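Local coordinates for protein homoserine dehydrogenase (Staphylococcus aureus M1064, PDB 4PG7) that catalyses the NAD(P)-dependent interconversion of L-homoserine and L-aspartate semialdehyde in the aspartic acid pathway, and carries an ACT domain, at residues A[27-32]-A[85-90]; A[40-45]-A[55-60]; A[69-74]-A[78-83]; A[98-103]-A[107-112]. One frame throughout, in Å; residues are numbered along the deposited sequence.

Interaction 1 (A[27-32]-A[85-90]); sequences ALLGLG and NEILND
Ile87 sends its two branches to two different side chains of the strand segment: CG2 meets Ala27 CB at 3.6 Å, and CD1 meets Leu29 CD2 at 3.7 Å. The first torsion decides which branch goes where. With chi1 at -71°, CG1 lies beside the backbone N and CG2 beside the carbonyl carbon; the short branch drops onto the alanine methyl while the longer one, extended through CD1, runs on toward the leucine. Ala27 and Ile87 both point their CB toward the opposite segment, and their CA atoms are 6.9 Å apart. Leu29 behaves differently: its CB does not aim at the helix, and only the far end of the side chain closes in, CG standing beside the backbone N at chi1 -53°. Leu29 and Ile87 slide past one another in opposite directions, touching through one methyl each. A looser approach, 4.3 Å from Ile87 CD1 to Leu28 O, brings the same methyl near the strand backbone. Leu28 itself turns its side chain to the other side, where it meets Val39 of helix 33-53. Around the pair, Leu63 of strand 55-63 and Ile96 of strand 95-98 each touch both Leu29 and Ile87. Beyond Leu29 the chain reaches Gly30 and, past Leu31, Gly32, two glycines of what is probably the Rossmann-type GxGxxG turn. All the touching groups are buried and the side-chain contacts are methyl to methyl, which implies that the contact between helix 84-88 and strand 22-29 rests on apolar packing, through Ile87.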
loop_
_atom_site.group_PDB
_atom_site.type_symbol
_atom_site.label_atom_id
_atom_site.label_comp_id
_atom_site.label_asym_id
_atom_site.label_seq_id
_atom_site.Cartn_x
_atom_site.Cartn_y
_atom_site.Cartn_z
ATOM N N ALA A 27 32.162 7.091 2.945
ATOM C CA ALA A 27 32.197 7.902 4.147
ATOM C C ALA A 27 30.779 8.131 4.685
ATOM O O ALA A 27 29.814 8.252 3.912
ATOM C CB ALA A 27 32.874 9.216 3.858
ATOM N N LEU A 28 30.674 8.187 6.010
ATOM C CA LEU A 28 29.413 8.507 6.692
ATOM C C LEU A 28 29.467 9.901 7.249
ATOM O O LEU A 28 30.465 10.278 7.872
ATOM C CB LEU A 28 29.164 7.586 7.867
ATOM C CG LEU A 28 28.165 6.493 7.622
ATOM C CD1 LEU A 28 28.837 5.452 6.741
ATOM C CD2 LEU A 28 27.689 5.923 8.953
ATOM N N LEU A 29 28.425 10.689 6.984
ATOM C CA LEU A 29 28.315 12.006 7.579
ATOM C C LEU A 29 27.286 11.880 8.687
ATOM O O LEU A 29 26.081 11.824 8.410
ATOM C CB LEU A 29 27.906 13.055 6.541
ATOM C CG LEU A 29 28.744 13.160 5.270
ATOM C CD1 LEU A 29 28.175 14.239 4.375
ATOM C CD2 LEU A 29 30.201 13.469 5.600
ATOM N N GLY A 30 27.770 11.802 9.927
ATOM C CA GLY A 30 26.910 11.653 11.104
ATOM C C GLY A 30 26.931 10.247 11.677
ATOM O O GLY A 30 27.084 9.272 10.950
ATOM N N LEU A 31 26.794 10.149 12.994
ATOM C CA LEU A 31 26.832 8.865 13.670
ATOM C C LEU A 31 25.853 8.853 14.857
ATOM O O LEU A 31 26.228 8.552 15.988
ATOM C CB LEU A 31 28.274 8.560 14.123
ATOM C CG LEU A 31 28.878 7.167 14.043
ATOM C CD1 LEU A 31 29.802 6.899 15.236
ATOM C CD2 LEU A 31 27.852 6.088 13.880
ATOM N N GLY A 32 24.594 9.185 14.601
ATOM C CA GLY A 32 23.563 9.075 15.643
ATOM C C GLY A 32 23.054 7.652 15.686
ATOM O O GLY A 32 23.811 6.715 15.411
ATOM N N ASN A 85 35.694 18.583 5.023
ATOM C CA ASN A 85 36.579 18.726 3.860
ATOM C C ASN A 85 37.545 17.575 3.681
ATOM O O ASN A 85 37.948 17.262 2.560
ATOM C CB ASN A 85 37.334 20.046 3.949
ATOM C CG ASN A 85 36.420 21.221 3.765
ATOM O OD1 ASN A 85 35.454 21.147 3.014
ATOM N ND2 ASN A 85 36.711 22.310 4.457
ATOM N N GLU A 86 37.917 16.946 4.783
ATOM C CA GLU A 86 38.734 15.757 4.725
ATOM C C GLU A 86 38.022 14.656 3.943
ATOM O O GLU A 86 38.656 13.837 3.267
ATOM C CB GLU A 86 39.075 15.290 6.142
ATOM C CG GLU A 86 39.977 14.065 6.182
ATOM C CD GLU A 86 40.626 13.836 7.541
ATOM O OE1 GLU A 86 40.126 14.360 8.563
ATOM O OE2 GLU A 86 41.668 13.148 7.570
ATOM N N ILE A 87 36.699 14.640 4.037
ATOM C CA ILE A 87 35.905 13.671 3.326
ATOM C C ILE A 87 35.632 14.153 1.904
ATOM O O ILE A 87 35.764 13.388 0.959
ATOM C CB ILE A 87 34.567 13.399 4.069
ATOM C CG1 ILE A 87 34.836 12.620 5.346
ATOM C CG2 ILE A 87 33.603 12.638 3.186
ATOM C CD1 ILE A 87 33.679 12.620 6.332
ATOM N N LEU A 88 35.244 15.416 1.752
ATOM C CA LEU A 88 34.871 15.937 0.435
ATOM C C LEU A 88 36.071 15.990 -0.523
ATOM O O LEU A 88 35.897 15.907 -1.735
ATOM C CB LEU A 88 34.214 17.319 0.552
ATOM C CG LEU A 88 32.895 17.364 1.338
ATOM C CD1 LEU A 88 32.434 18.794 1.582
ATOM C CD2 LEU A 88 31.814 16.568 0.632
ATOM N N ASN A 89 37.274 16.128 0.012
ATOM C CA ASN A 89 38.467 16.174 -0.831
ATOM C C ASN A 89 39.118 14.813 -1.060
ATOM O O ASN A 89 40.156 14.737 -1.728
ATOM C CB ASN A 89 39.492 17.151 -0.241
ATOM C CG ASN A 89 39.008 18.591 -0.267
ATOM O OD1 ASN A 89 38.090 18.933 -1.006
ATOM N ND2 ASN A 89 39.597 19.429 0.569
ATOM N N ASP A 90 38.538 13.743 -0.514
ATOM C CA ASP A 90 39.148 12.421 -0.647
ATOM C C ASP A 90 38.706 11.787 -1.960
ATOM O O ASP A 90 37.592 11.253 -2.051
ATOM C CB ASP A 90 38.780 11.527 0.545
ATOM C CG ASP A 90 39.537 10.204 0.545
ATOM O OD1 ASP A 90 40.067 9.796 -0.518
ATOM O OD2 ASP A 90 39.626 9.575 1.617
#

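Interaction 2 (A[40-45]-A[55-60]); sequences KIIEEN and KDIVIK
Ile57 is the first residue of 55-60 to touch the helix, and it does so with its short branch: CG2 lies 4.1 Å from Ile42 CG2, the two side chains crossing at about a right angle. Its CB points to the helix, but the longer branch leads away from it; with chi1 at -52° CG1 lies beside the backbone N, and the side chain packs on Leu24 and Ile26 of strand 22-29. Val58, next in line, turns its CB from the helix, as strand alternation requires, and touches Lys23 and Asn25. Ile59 comes back to the helical side and reaches its CD1 tip to tip toward Ile42 CD1, at 3.9 Å. One helical residue thus serves two strand residues, Ile42 giving CG2 to the first and CD1 to the second. Lys60 is turned elsewhere, its NZ forming a salt bridge with Asp90. Leu334 of helix 323-339 also packs on Ile42, and Asn45, a few residues on, touches His351 of the second subunit. The three buried isoleucines contribute to the packing of helix 33-53 on the sheet, within the beta-alpha-beta unit of strand 22-29, helix 33-53 and strand 55-63 that opens a Rossmann-type dinucleotide-binding fold.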
loop_
_atom_site.group_PDB
_atom_site.type_symbol
_atom_site.label_atom_id
_atom_site.label_comp_id
_atom_site.label_asym_id
_atom_site.label_seq_id
_atom_site.Cartn_x
_atom_site.Cartn_y
_atom_site.Cartn_z
ATOM N N LYS A 40 26.581 -0.930 11.910
ATOM C CA LYS A 40 26.336 -2.297 12.382
ATOM C C LYS A 40 25.848 -3.209 11.266
ATOM O O LYS A 40 26.315 -4.344 11.124
ATOM C CB LYS A 40 25.320 -2.299 13.522
ATOM N N ILE A 41 24.938 -2.699 10.453
ATOM C CA ILE A 41 24.396 -3.480 9.348
ATOM C C ILE A 41 25.473 -3.824 8.324
ATOM O O ILE A 41 25.529 -4.955 7.832
ATOM C CB ILE A 41 23.226 -2.761 8.661
ATOM C CG1 ILE A 41 22.009 -2.715 9.599
ATOM C CG2 ILE A 41 22.857 -3.471 7.360
ATOM C CD1 ILE A 41 20.903 -1.787 9.134
ATOM N N ILE A 42 26.313 -2.851 7.983
ATOM C CA ILE A 42 27.428 -3.110 7.068
ATOM C C ILE A 42 28.400 -4.139 7.663
ATOM O O ILE A 42 28.796 -5.081 6.973
ATOM C CB ILE A 42 28.176 -1.811 6.697
ATOM C CG1 ILE A 42 27.280 -0.934 5.817
ATOM C CG2 ILE A 42 29.490 -2.127 5.974
ATOM C CD1 ILE A 42 27.697 0.519 5.794
ATOM N N GLU A 43 28.773 -3.971 8.929
ATOM C CA GLU A 43 29.675 -4.931 9.581
ATOM C C GLU A 43 29.137 -6.354 9.500
ATOM O O GLU A 43 29.820 -7.267 9.039
ATOM C CB GLU A 43 29.884 -4.581 11.053
ATOM C CG GLU A 43 30.859 -3.441 11.288
ATOM C CD GLU A 43 30.988 -3.079 12.747
ATOM O OE1 GLU A 43 30.383 -3.771 13.593
ATOM O OE2 GLU A 43 31.705 -2.104 13.054
ATOM N N GLU A 44 27.906 -6.521 9.965
ATOM C CA GLU A 44 27.252 -7.832 10.034
ATOM C C GLU A 44 27.046 -8.496 8.670
ATOM O O GLU A 44 26.972 -9.715 8.592
ATOM C CB GLU A 44 25.928 -7.708 10.791
ATOM C CG GLU A 44 26.160 -7.531 12.282
ATOM C CD GLU A 44 24.926 -7.086 13.037
ATOM O OE1 GLU A 44 23.830 -6.986 12.432
ATOM O OE2 GLU A 44 25.057 -6.839 14.253
ATOM N N ASN A 45 26.985 -7.704 7.604
ATOM C CA ASN A 45 26.769 -8.230 6.259
ATOM C C ASN A 45 27.960 -8.107 5.328
ATOM O O ASN A 45 27.838 -8.407 4.138
ATOM C CB ASN A 45 25.574 -7.520 5.635
ATOM C CG ASN A 45 24.283 -7.906 6.300
ATOM O OD1 ASN A 45 23.736 -8.973 6.024
ATOM N ND2 ASN A 45 23.797 -7.061 7.197
ATOM N N LYS A 55 32.018 -7.183 -3.800
ATOM C CA LYS A 55 32.288 -5.801 -3.424
ATOM C C LYS A 55 32.703 -5.752 -1.962
ATOM O O LYS A 55 32.082 -6.389 -1.112
ATOM C CB LYS A 55 31.046 -4.944 -3.635
ATOM C CG LYS A 55 30.695 -4.700 -5.098
ATOM C CD LYS A 55 31.668 -3.754 -5.786
ATOM N N ASP A 56 33.775 -5.022 -1.684
ATOM C CA ASP A 56 34.244 -4.839 -0.320
ATOM C C ASP A 56 33.969 -3.409 0.123
ATOM O O ASP A 56 34.652 -2.482 -0.317
ATOM C CB ASP A 56 35.736 -5.152 -0.237
ATOM C CG ASP A 56 36.292 -4.998 1.166
ATOM O OD1 ASP A 56 35.516 -5.105 2.142
ATOM O OD2 ASP A 56 37.509 -4.764 1.286
ATOM N N ILE A 57 32.980 -3.238 1.005
ATOM C CA ILE A 57 32.603 -1.922 1.496
ATOM C C ILE A 57 33.534 -1.485 2.617
ATOM O O ILE A 57 33.607 -2.125 3.666
ATOM C CB ILE A 57 31.151 -1.882 2.039
ATOM C CG1 ILE A 57 30.162 -2.449 1.014
ATOM C CG2 ILE A 57 30.763 -0.456 2.399
ATOM C CD1 ILE A 57 30.281 -1.859 -0.373
ATOM N N VAL A 58 34.242 -0.389 2.395
ATOM C CA VAL A 58 35.154 0.146 3.399
ATOM C C VAL A 58 34.656 1.507 3.837
ATOM O O VAL A 58 34.549 2.448 3.029
ATOM C CB VAL A 58 36.602 0.263 2.871
ATOM C CG1 VAL A 58 37.541 0.788 3.955
ATOM C CG2 VAL A 58 37.094 -1.089 2.391
ATOM N N ILE A 59 34.315 1.583 5.116
ATOM C CA ILE A 59 33.954 2.834 5.750
ATOM C C ILE A 59 35.254 3.529 6.117
ATOM O O ILE A 59 35.863 3.251 7.156
ATOM C CB ILE A 59 33.077 2.614 6.996
ATOM C CG1 ILE A 59 31.814 1.832 6.619
ATOM C CG2 ILE A 59 32.720 3.952 7.612
ATOM C CD1 ILE A 59 30.928 1.441 7.793
ATOM N N LYS A 60 35.680 4.434 5.248
ATOM C CA LYS A 60 36.997 5.057 5.381
ATOM C C LYS A 60 36.995 6.268 6.312
ATOM O O LYS A 60 38.023 6.579 6.914
ATOM C CB LYS A 60 37.516 5.472 4.004
ATOM C CG LYS A 60 38.982 5.859 4.025
ATOM C CD LYS A 60 39.575 5.930 2.634
ATOM C CE LYS A 60 40.989 6.500 2.696
ATOM N NZ LYS A 60 41.366 7.042 1.373
#

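Interaction 3 (A[69-74]-A[78-83]); sequences KKRPLN and YHLTED
Leu80 CD1 meets the CD-NE portion of Arg71, and the arginine can be followed outward to that point and beyond. Its CB heads toward 78-83; CG stands beside the backbone N (chi1 -73°), and the chain then runs extended to NE. CD and NE are the atoms that touch, both 4.1 Å from Leu80 CD1, with the two side chains crossing at a slant. NE is buried by this contact and has no hydrogen-bonding partner in the model. At the tip, NH1 packs against Leu31, NH2 bonds to Asp66 O, and Lys69 CD lies 3.7 Å above one face of the guanidinium, offset toward its rim. Asn74 supplies the second touch through its backbone: its O lies 3.4 Å from Tyr78 CE2 and 3.5 Å from Tyr78 CD2, oblique to the ring. These are contacts with carbon atoms, so 69-74 meets 78-83 by packing. The phenol's own polar end goes elsewhere, Tyr78 OH bonding to Glu43 OE2. In the fold, the loop 69-74 lies over short strand 80-81, the edge strand of the parallel sheet within this chain; Leu80 and Tyr78 also pack on Ile62 of strand 55-63, and Tyr78 and Asn74 both touch Val39 of helix 33-53.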
loop_
_atom_site.group_PDB
_atom_site.type_symbol
_atom_site.label_atom_id
_atom_site.label_comp_id
_atom_site.label_asym_id
_atom_site.label_seq_id
_atom_site.Cartn_x
_atom_site.Cartn_y
_atom_site.Cartn_z
ATOM N N LYS A 69 34.165 12.305 22.259
ATOM C CA LYS A 69 33.037 11.637 22.934
ATOM C C LYS A 69 33.193 10.112 23.009
ATOM O O LYS A 69 33.591 9.478 22.030
ATOM C CB LYS A 69 31.724 12.007 22.211
ATOM C CG LYS A 69 30.492 11.219 22.619
ATOM C CD LYS A 69 29.270 11.645 21.815
ATOM C CE LYS A 69 28.117 10.673 22.023
ATOM N NZ LYS A 69 26.806 11.221 21.572
ATOM N N LYS A 70 32.862 9.526 24.161
ATOM C CA LYS A 70 32.962 8.084 24.330
ATOM C C LYS A 70 31.920 7.396 23.466
ATOM O O LYS A 70 30.777 7.843 23.371
ATOM C CB LYS A 70 32.785 7.684 25.801
ATOM N N ARG A 71 32.345 6.312 22.831
ATOM C CA ARG A 71 31.533 5.569 21.885
ATOM C C ARG A 71 31.739 4.084 22.094
ATOM O O ARG A 71 32.712 3.685 22.717
ATOM C CB ARG A 71 31.904 5.956 20.450
ATOM C CG ARG A 71 31.407 7.347 20.054
ATOM C CD ARG A 71 31.792 7.757 18.638
ATOM N NE ARG A 71 31.754 9.218 18.489
ATOM C CZ ARG A 71 30.648 9.943 18.341
ATOM N NH1 ARG A 71 29.460 9.360 18.310
ATOM N NH2 ARG A 71 30.728 11.263 18.227
ATOM N N PRO A 72 30.816 3.250 21.589
ATOM C CA PRO A 72 31.088 1.820 21.751
ATOM C C PRO A 72 32.396 1.409 21.042
ATOM O O PRO A 72 32.921 2.142 20.190
ATOM C CB PRO A 72 29.851 1.133 21.147
ATOM C CG PRO A 72 28.821 2.204 20.994
ATOM C CD PRO A 72 29.555 3.507 20.867
ATOM N N LEU A 73 32.899 0.240 21.407
ATOM C CA LEU A 73 34.182 -0.251 20.938
ATOM C C LEU A 73 34.258 -0.400 19.406
ATOM O O LEU A 73 35.303 -0.128 18.790
ATOM C CB LEU A 73 34.456 -1.602 21.590
ATOM C CG LEU A 73 35.798 -2.264 21.312
ATOM C CD1 LEU A 73 36.940 -1.378 21.802
ATOM C CD2 LEU A 73 35.830 -3.637 21.980
ATOM N N ASN A 74 33.153 -0.823 18.796
ATOM C CA ASN A 74 33.155 -1.106 17.373
ATOM C C ASN A 74 33.481 0.187 16.604
ATOM O O ASN A 74 34.246 0.168 15.629
ATOM C CB ASN A 74 31.837 -1.756 16.932
ATOM C CG ASN A 74 30.697 -0.755 16.785
ATOM O OD1 ASN A 74 30.361 -0.017 17.718
ATOM N ND2 ASN A 74 30.115 -0.706 15.594
ATOM N N TYR A 78 36.958 2.741 13.390
ATOM C CA TYR A 78 36.823 3.585 12.216
ATOM C C TYR A 78 37.534 4.903 12.418
ATOM O O TYR A 78 37.748 5.364 13.530
ATOM C CB TYR A 78 35.337 3.810 11.867
ATOM C CG TYR A 78 34.637 2.511 11.615
ATOM C CD1 TYR A 78 34.742 1.882 10.390
ATOM C CD2 TYR A 78 33.901 1.881 12.616
ATOM C CE1 TYR A 78 34.113 0.679 10.153
ATOM C CE2 TYR A 78 33.262 0.672 12.383
ATOM C CZ TYR A 78 33.372 0.076 11.147
ATOM O OH TYR A 78 32.751 -1.129 10.875
ATOM N N HIS A 79 37.897 5.506 11.310
ATOM C CA HIS A 79 38.519 6.806 11.350
ATOM C C HIS A 79 37.443 7.904 11.463
ATOM O O HIS A 79 36.590 8.071 10.574
ATOM C CB HIS A 79 39.353 6.982 10.109
ATOM C CG HIS A 79 39.921 8.345 9.981
ATOM N ND1 HIS A 79 39.556 9.184 8.960
ATOM C CD2 HIS A 79 40.742 9.057 10.784
ATOM C CE1 HIS A 79 40.170 10.342 9.102
ATOM N NE2 HIS A 79 40.889 10.293 10.203
ATOM N N LEU A 80 37.456 8.602 12.589
ATOM C CA LEU A 80 36.487 9.662 12.880
ATOM C C LEU A 80 37.153 10.988 12.626
ATOM O O LEU A 80 38.298 11.173 13.005
ATOM C CB LEU A 80 36.066 9.614 14.354
ATOM C CG LEU A 80 35.535 8.280 14.891
ATOM C CD1 LEU A 80 35.176 8.435 16.359
ATOM C CD2 LEU A 80 34.320 7.808 14.099
ATOM N N THR A 81 36.442 11.901 11.991
ATOM C CA THR A 81 36.943 13.231 11.756
ATOM C C THR A 81 35.855 14.257 12.052
ATOM O O THR A 81 34.679 13.942 11.990
ATOM C CB THR A 81 37.422 13.385 10.295
ATOM O OG1 THR A 81 37.845 14.733 10.069
ATOM C CG2 THR A 81 36.316 13.015 9.308
ATOM N N GLU A 82 36.270 15.467 12.411
ATOM C CA GLU A 82 35.363 16.606 12.573
ATOM C C GLU A 82 35.426 17.566 11.392
ATOM O O GLU A 82 34.706 18.566 11.364
ATOM C CB GLU A 82 35.689 17.370 13.852
ATOM C CG GLU A 82 35.315 16.601 15.108
ATOM C CD GLU A 82 35.882 17.231 16.366
ATOM O OE1 GLU A 82 36.344 18.395 16.294
ATOM O OE2 GLU A 82 35.864 16.562 17.425
ATOM N N ASP A 83 36.272 17.254 10.414
ATOM C CA ASP A 83 36.454 18.125 9.262
ATOM C C ASP A 83 35.836 17.507 8.008
ATOM O O ASP A 83 36.382 16.573 7.430
ATOM C CB ASP A 83 37.951 18.408 9.056
ATOM C CG ASP A 83 38.202 19.475 8.008
ATOM O OD1 ASP A 83 37.262 19.831 7.277
ATOM O OD2 ASP A 83 39.345 19.959 7.905
#

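Interaction 4 (A[98-103]-A[107-112]); sequences EVMGGI and VDWLRT
Two torsions of Glu98 lay its CB-CG flank and OE1 against Leu110 while OE2 turns to the N-H groups of the following loop: CG extends away from the backbone N (chi1 -174°), and the chain then bends at chi2, -95°. OE2 accepts two backbone N-H groups, Met100 N at 2.8 Å, on the anti side and somewhat out of the carboxylate plane, and Gly101 N at 3.0 Å, nearly in line with the C-O bond. OE1 is gripped from elsewhere, by Thr122 OG1 and Asn124 ND2. These four bonds fix the carboxylate's rotation. Leu110 crosses the bent chain at about a right angle: Leu110 CD2 lies 3.7 Å from Glu98 CB, and Leu110 CD1 comes to 3.5 Å from Glu98 OE1. Met100, bent at chi2 and chi3, brings CE to the edge of the Trp109 ring, near its plane, 4.1 Å from Trp109 CZ3. At the other end Val107 N donates to Ile103 O over 2.9 Å; the N-H points fairly straight at the oxygen (166°) but arrives from above the carbonyl plane. The side chains of these two residues lie side by side, pointing the same way, with CG2 of Ile103 4.2 Å from CG2 of Val107. From Glu98, the last residue of strand 95-98, the loop leads toward helix 106-115. Leu63 of strand 55-63 touches both Met100 and Trp109, Val84 of helix 84-88 packs on Trp109, and helix 129-141 meets Ile103 through His131 and Leu110 through Leu135.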
loop_
_atom_site.group_PDB
_atom_site.type_symbol
_atom_site.label_atom_id
_atom_site.label_comp_id
_atom_site.label_asym_id
_atom_site.label_seq_id
_atom_site.Cartn_x
_atom_site.Cartn_y
_atom_site.Cartn_z
ATOM N N GLU A 98 24.956 10.248 3.926
ATOM C CA GLU A 98 24.674 11.339 4.844
ATOM C C GLU A 98 23.475 11.016 5.737
ATOM O O GLU A 98 22.376 10.760 5.253
ATOM C CB GLU A 98 24.437 12.622 4.058
ATOM C CG GLU A 98 24.275 13.852 4.918
ATOM C CD GLU A 98 22.812 14.173 5.195
ATOM O OE1 GLU A 98 22.057 14.359 4.212
ATOM O OE2 GLU A 98 22.430 14.235 6.384
ATOM N N VAL A 99 23.714 11.050 7.042
ATOM C CA VAL A 99 22.705 10.775 8.060
ATOM C C VAL A 99 22.803 11.828 9.164
ATOM O O VAL A 99 22.516 11.564 10.311
ATOM C CB VAL A 99 22.846 9.352 8.626
ATOM C CG1 VAL A 99 22.501 8.333 7.553
ATOM C CG2 VAL A 99 24.242 9.094 9.145
ATOM N N MET A 100 23.201 13.031 8.786
ATOM C CA MET A 100 23.472 14.100 9.722
ATOM C C MET A 100 22.208 14.905 10.023
ATOM O O MET A 100 22.016 15.349 11.150
ATOM C CB MET A 100 24.535 15.033 9.127
ATOM C CG MET A 100 24.968 16.179 10.023
ATOM S SD MET A 100 25.936 15.629 11.439
ATOM C CE MET A 100 27.565 15.508 10.703
ATOM N N GLY A 101 21.361 15.098 9.015
ATOM C CA GLY A 101 20.241 16.014 9.130
ATOM C C GLY A 101 20.687 17.421 8.824
ATOM O O GLY A 101 21.882 17.686 8.579
ATOM N N GLY A 102 19.721 18.327 8.811
ATOM C CA GLY A 102 19.986 19.750 8.607
ATOM C C GLY A 102 19.973 20.165 7.149
ATOM O O GLY A 102 20.209 19.354 6.252
ATOM N N ILE A 103 19.697 21.441 6.917
ATOM C CA ILE A 103 19.727 22.014 5.579
ATOM C C ILE A 103 21.045 22.727 5.342
ATOM O O ILE A 103 21.676 22.533 4.306
ATOM C CB ILE A 103 18.570 23.003 5.362
ATOM C CG1 ILE A 103 17.231 22.286 5.525
ATOM C CG2 ILE A 103 18.656 23.652 3.976
ATOM C CD1 ILE A 103 17.083 21.065 4.644
ATOM N N VAL A 107 23.230 20.506 2.952
ATOM C CA VAL A 107 22.917 20.456 1.520
ATOM C C VAL A 107 24.119 20.873 0.655
ATOM O O VAL A 107 24.374 20.256 -0.379
ATOM C CB VAL A 107 21.656 21.279 1.166
ATOM C CG1 VAL A 107 21.497 21.402 -0.341
ATOM C CG2 VAL A 107 20.429 20.604 1.747
ATOM N N ASP A 108 24.850 21.893 1.088
ATOM C CA ASP A 108 26.070 22.316 0.384
ATOM C C ASP A 108 27.139 21.216 0.364
ATOM O O ASP A 108 27.831 21.049 -0.639
ATOM C CB ASP A 108 26.646 23.596 0.999
ATOM C CG ASP A 108 25.789 24.831 0.713
ATOM O OD1 ASP A 108 25.066 24.867 -0.323
ATOM O OD2 ASP A 108 25.845 25.778 1.531
ATOM N N TRP A 109 27.252 20.462 1.458
ATOM C CA TRP A 109 28.137 19.312 1.493
ATOM C C TRP A 109 27.764 18.332 0.397
ATOM O O TRP A 109 28.632 17.809 -0.303
ATOM C CB TRP A 109 28.069 18.579 2.836
ATOM C CG TRP A 109 28.531 19.374 4.001
ATOM C CD1 TRP A 109 29.172 20.567 3.976
ATOM C CD2 TRP A 109 28.420 19.001 5.376
ATOM N NE1 TRP A 109 29.464 20.969 5.255
ATOM C CE2 TRP A 109 29.006 20.027 6.133
ATOM C CE3 TRP A 109 27.855 17.907 6.042
ATOM C CZ2 TRP A 109 29.059 19.994 7.527
ATOM C CZ3 TRP A 109 27.902 17.878 7.433
ATOM C CH2 TRP A 109 28.506 18.914 8.157
ATOM N N LEU A 110 26.467 18.081 0.252
ATOM C CA LEU A 110 25.999 17.106 -0.728
ATOM C C LEU A 110 26.194 17.628 -2.158
ATOM O O LEU A 110 26.565 16.860 -3.055
ATOM C CB LEU A 110 24.550 16.716 -0.464
ATOM C CG LEU A 110 24.279 16.156 0.940
ATOM C CD1 LEU A 110 22.813 15.777 1.067
ATOM C CD2 LEU A 110 25.156 14.965 1.279
ATOM N N ARG A 111 25.992 18.926 -2.358
ATOM C CA ARG A 111 26.260 19.554 -3.661
ATOM C C ARG A 111 27.727 19.365 -4.053
ATOM O O ARG A 111 28.046 19.031 -5.199
ATOM C CB ARG A 111 25.930 21.047 -3.619
ATOM C CG ARG A 111 24.437 21.348 -3.471
ATOM C CD ARG A 111 24.155 22.793 -3.071
ATOM N NE ARG A 111 23.889 23.631 -4.234
ATOM C CZ ARG A 111 24.816 24.280 -4.934
ATOM N NH1 ARG A 111 26.102 24.226 -4.602
ATOM N NH2 ARG A 111 24.450 25.004 -5.979
ATOM N N THR A 112 28.619 19.600 -3.103
ATOM C CA THR A 112 30.046 19.424 -3.351
ATOM C C THR A 112 30.368 17.967 -3.716
ATOM O O THR A 112 31.098 17.713 -4.679
ATOM C CB THR A 112 30.869 19.884 -2.146
ATOM O OG1 THR A 112 30.584 21.265 -1.893
ATOM C CG2 THR A 112 32.361 19.707 -2.403
#

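All four contacts lie in the NAD-binding domain along one parallel sheet, about its strands 80-81, 55-63, 22-29 and 95-98, which are neighbours in that order. Along the chain, interactions 2 and 3 follow one another inside the loop closed by interaction 1, and interaction 4 comes after it. Interactions 1 and 4 have centres about 10 Å apart and are joined by the bond from Val99 N to Leu29 O, 2.8 Å. Interactions 2 and 3, about 16 Å between centres, also touch. Interactions 2 and 4, about 22 Å between centres, do not. Together they join helices 33-53, 84-88 and 106-115 and the loop 69-74 to the sheet, interaction 1 including two glycines of the probable dinucleotide-binding turn.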